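Local coordinates for protein tRNA (Adenine(22)-N(1))-methyltransferase (Mycoplasma capricolum subsp. capricolum, PDB 6QE6) that probably methylates N1 of adenine 22 in tRNA, and binds the cofactor product S-adenosyl-homocysteine, at residues N197-I203 and Y240-R245. Residues are numbered along the deposited sequence; the frame is centred on the assembly and turned at random.
Sequences NKNSLYI and YIDVIR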
ATOM      1  N   ASN A 197     -12.653   0.636  13.311  1.00 33.46           N
ATOM      2  CA  ASN A 197     -13.846   0.688  14.158  1.00 36.26           C
ATOM      3  C   ASN A 197     -14.985   1.427  13.467  1.00 36.89           C
ATOM      4  O   ASN A 197     -14.813   2.557  12.995  1.00 33.12           O
ATOM      5  CB  ASN A 197     -13.545   1.387  15.490  1.00 36.18           C
ATOM      6  CG  ASN A 197     -12.787   0.513  16.453  1.00 36.51           C
ATOM      7  OD1 ASN A 197     -13.103  -0.664  16.620  1.00 38.33           O
ATOM      8  ND2 ASN A 197     -11.773   1.090  17.105  1.00 36.41           N
ATOM      9  N   LYS A 198     -16.161   0.785  13.436  1.00 33.05           N
ATOM     10  CA  LYS A 198     -17.392   1.396  12.931  1.00 36.59           C
ATOM     11  C   LYS A 198     -17.329   1.689  11.437  1.00 33.97           C
ATOM     12  O   LYS A 198     -18.031   2.581  10.955  1.00 36.92           O
ATOM     13  CB  LYS A 198     -17.741   2.689  13.686  1.00 37.45           C
ATOM     14  CG  LYS A 198     -17.622   2.610  15.209  1.00 38.62           C
ATOM     15  CD  LYS A 198     -18.606   1.594  15.801  1.00 35.26           C
ATOM     16  CE  LYS A 198     -18.887   1.864  17.281  1.00 37.42           C
ATOM     17  NZ  LYS A 198     -19.311   0.628  17.995  1.00 37.57           N
ATOM     18  N   ASN A 199     -16.505   0.958  10.687  1.00 32.74           N
ATOM     19  CA  ASN A 199     -16.301   1.248   9.265  1.00 39.56           C
ATOM     20  C   ASN A 199     -17.292   0.426   8.442  1.00 38.86           C
ATOM     21  O   ASN A 199     -17.043  -0.746   8.137  1.00 37.35           O
ATOM     22  CB  ASN A 199     -14.860   0.960   8.863  1.00 33.21           C
ATOM     23  CG  ASN A 199     -14.540   1.410   7.456  1.00 34.89           C
ATOM     24  OD1 ASN A 199     -15.301   1.150   6.521  1.00 38.43           O
ATOM     25  ND2 ASN A 199     -13.394   2.067   7.286  1.00 33.62           N
ATOM     26  N   SER A 200     -18.409   1.052   8.051  1.00 36.87           N
ATOM     27  CA  SER A 200     -19.464   0.315   7.355  1.00 38.12           C
ATOM     28  C   SER A 200     -19.029  -0.154   5.971  1.00 35.37           C
ATOM     29  O   SER A 200     -19.486  -1.203   5.507  1.00 39.82           O
ATOM     30  CB  SER A 200     -20.736   1.164   7.252  1.00 40.75           C
ATOM     31  OG  SER A 200     -20.431   2.545   7.102  1.00 47.50           O
ATOM     32  N   LEU A 201     -18.156   0.588   5.292  1.00 37.31           N
ATOM     33  CA  LEU A 201     -17.664   0.116   4.000  1.00 37.32           C
ATOM     34  C   LEU A 201     -16.920  -1.211   4.156  1.00 35.90           C
ATOM     35  O   LEU A 201     -17.232  -2.200   3.475  1.00 31.20           O
ATOM     36  CB  LEU A 201     -16.770   1.179   3.348  1.00 26.87           C
ATOM     37  CG  LEU A 201     -16.201   0.860   1.955  1.00 30.59           C
ATOM     38  CD1 LEU A 201     -17.308   0.773   0.899  1.00 22.85           C
ATOM     39  CD2 LEU A 201     -15.147   1.875   1.523  1.00 32.32           C
ATOM     40  N   TYR A 202     -15.956  -1.260   5.085  1.00 31.63           N
ATOM     41  CA  TYR A 202     -15.127  -2.456   5.258  1.00 32.85           C
ATOM     42  C   TYR A 202     -15.929  -3.614   5.842  1.00 29.80           C
ATOM     43  O   TYR A 202     -15.731  -4.776   5.460  1.00 28.26           O
ATOM     44  CB  TYR A 202     -13.918  -2.125   6.149  1.00 28.33           C
ATOM     45  CG  TYR A 202     -12.862  -3.193   6.227  1.00 27.12           C
ATOM     46  CD1 TYR A 202     -12.449  -3.873   5.095  1.00 24.88           C
ATOM     47  CD2 TYR A 202     -12.259  -3.518   7.443  1.00 32.73           C
ATOM     48  CE1 TYR A 202     -11.480  -4.862   5.166  1.00 30.94           C
ATOM     49  CE2 TYR A 202     -11.273  -4.508   7.523  1.00 29.81           C
ATOM     50  CZ  TYR A 202     -10.893  -5.176   6.379  1.00 30.47           C
ATOM     51  OH  TYR A 202      -9.927  -6.157   6.436  1.00 32.42           O
ATOM     52  N   ILE A 203     -16.823  -3.327   6.786  1.00 29.45           N
ATOM     53  CA  ILE A 203     -17.662  -4.392   7.321  1.00 35.22           C
ATOM     54  C   ILE A 203     -18.522  -4.982   6.212  1.00 33.08           C
ATOM     55  O   ILE A 203     -18.656  -6.207   6.092  1.00 29.92           O
ATOM     56  CB  ILE A 203     -18.508  -3.873   8.500  1.00 38.29           C
ATOM     57  CG1 ILE A 203     -17.594  -3.534   9.682  1.00 33.97           C
ATOM     58  CG2 ILE A 203     -19.526  -4.910   8.913  1.00 29.46           C
ATOM     59  CD1 ILE A 203     -18.281  -2.744  10.773  1.00 34.37           C
ATOM     60  N   TYR A 240     -13.842 -10.819  13.845  1.00 35.72           N
ATOM     61  CA  TYR A 240     -13.300  -9.482  13.625  1.00 38.07           C
ATOM     62  C   TYR A 240     -14.416  -8.478  13.364  1.00 36.45           C
ATOM     63  O   TYR A 240     -14.392  -7.364  13.903  1.00 33.81           O
ATOM     64  CB  TYR A 240     -12.291  -9.481  12.475  1.00 33.84           C
ATOM     65  CG  TYR A 240     -11.695  -8.114  12.211  1.00 30.46           C
ATOM     66  CD1 TYR A 240     -10.572  -7.675  12.903  1.00 34.76           C
ATOM     67  CD2 TYR A 240     -12.271  -7.246  11.273  1.00 36.08           C
ATOM     68  CE1 TYR A 240     -10.014  -6.410  12.660  1.00 34.33           C
ATOM     69  CE2 TYR A 240     -11.730  -5.973  11.019  1.00 34.59           C
ATOM     70  CZ  TYR A 240     -10.599  -5.565  11.719  1.00 35.46           C
ATOM     71  OH  TYR A 240     -10.067  -4.322  11.479  1.00 31.74           O
ATOM     72  N   ILE A 241     -15.408  -8.853  12.550  1.00 32.00           N
ATOM     73  CA  ILE A 241     -16.561  -7.979  12.365  1.00 31.95           C
ATOM     74  C   ILE A 241     -17.147  -7.595  13.716  1.00 37.74           C
ATOM     75  O   ILE A 241     -17.426  -6.420  13.981  1.00 37.52           O
ATOM     76  CB  ILE A 241     -17.620  -8.644  11.466  1.00 35.93           C
ATOM     77  CG1 ILE A 241     -17.110  -8.782  10.030  1.00 33.39           C
ATOM     78  CG2 ILE A 241     -18.895  -7.802  11.450  1.00 36.70           C
ATOM     79  CD1 ILE A 241     -18.136  -9.349   9.067  1.00 32.24           C
ATOM     80  N   ASP A 242     -17.308  -8.578  14.609  1.00 39.25           N
ATOM     81  CA  ASP A 242     -17.958  -8.298  15.889  1.00 40.63           C
ATOM     82  C   ASP A 242     -17.167  -7.294  16.718  1.00 44.03           C
ATOM     83  O   ASP A 242     -17.755  -6.491  17.456  1.00 45.24           O
ATOM     84  CB  ASP A 242     -18.166  -9.592  16.674  1.00 39.60           C
ATOM     85  CG  ASP A 242     -19.297 -10.455  16.105  1.00 51.00           C
ATOM     86  OD1 ASP A 242     -19.405 -11.623  16.542  1.00 59.76           O
ATOM     87  OD2 ASP A 242     -20.074  -9.988  15.222  1.00 53.05           O
ATOM     88  N   VAL A 243     -15.844  -7.292  16.578  1.00 40.75           N
ATOM     89  CA  VAL A 243     -15.019  -6.388  17.367  1.00 43.12           C
ATOM     90  C   VAL A 243     -15.119  -4.944  16.861  1.00 41.41           C
ATOM     91  O   VAL A 243     -15.153  -3.998  17.656  1.00 43.29           O
ATOM     92  CB  VAL A 243     -13.571  -6.893  17.359  1.00 43.03           C
ATOM     93  CG1 VAL A 243     -12.684  -5.875  17.989  1.00 45.96           C
ATOM     94  CG2 VAL A 243     -13.494  -8.225  18.077  1.00 46.67           C
ATOM     95  N   ILE A 244     -15.156  -4.737  15.539  1.00 40.90           N
ATOM     96  CA  ILE A 244     -15.150  -3.371  15.008  1.00 40.30           C
ATOM     97  C   ILE A 244     -16.546  -2.824  14.764  1.00 39.16           C
ATOM     98  O   ILE A 244     -16.676  -1.632  14.442  1.00 41.58           O
ATOM     99  CB  ILE A 244     -14.316  -3.247  13.708  1.00 37.57           C
ATOM    100  CG1 ILE A 244     -14.835  -4.168  12.607  1.00 30.80           C
ATOM    101  CG2 ILE A 244     -12.830  -3.540  13.965  1.00 32.92           C
ATOM    102  CD1 ILE A 244     -14.388  -3.734  11.233  1.00 32.18           C
ATOM    103  N   ARG A 245     -17.586  -3.646  14.921  1.00 43.13           N
ATOM    104  CA  ARG A 245     -18.978  -3.351  14.545  1.00 44.04           C
ATOM    105  C   ARG A 245     -19.550  -2.060  15.129  1.00 41.75           C
ATOM    106  O   ARG A 245     -19.551  -1.862  16.343  1.00 47.20           O
ATOM    107  CB  ARG A 245     -19.865  -4.533  14.962  1.00 49.35           C
ATOM    108  CG  ARG A 245     -21.303  -4.448  14.498  1.00 63.83           C
ATOM    109  CD  ARG A 245     -21.831  -5.787  13.961  1.00 65.40           C
ATOM    110  NE  ARG A 245     -23.037  -5.590  13.150  1.00 71.16           N
ATOM    111  CZ  ARG A 245     -23.043  -5.312  11.843  1.00 69.09           C
ATOM    112  NH1 ARG A 245     -24.192  -5.145  11.197  1.00 73.97           N
ATOM    113  NH2 ARG A 245     -21.906  -5.202  11.172  1.00 63.64           N
TER
HETATM  114  O   HOH W   1     -15.954  -0.295  17.020  1.00 40.68           O
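K198 N donates to I244 O at 2.7 Å with an N-H...O angle of 165°, tying the turn before helix 200-217 to the last turn of helix 225-244, where N197 and I244 approach to 4.3 Å between CA atoms. The K198 side chain bends at chi2 (-63°), bringing NZ within 3.0 Å of R245 O, a second hydrogen bond. A water bridges the same two segments, donating to N197 OD1 and, weakly, to I244 O, which thus has two donors. Beyond this polar end, I203 and I244 run past each other in opposite directions, with I203 CG1 3.6 Å from I244 CD1. I203 CG2 meets I241 CG2 at 3.9 Å and the guanidinium edge of R245 at NH2, which has a weak, long ion pair with E207. Y202 and Y240 cross at about a right angle, their CE2 atoms 3.8 Å apart; Y202 OH bonds to F190 O and Y240 OH to G191 O. N199 N-caps helix 200-217 through OD1, which accepts from Y202 N at 2.9 Å. Backbone and lysine donors thus hold the exposed open end of the helical hairpin, where helix 200-217 starts and helix 225-244 ends, while its buried side coheres through isoleucine and tyrosine carbons, far from the cofactor pocket.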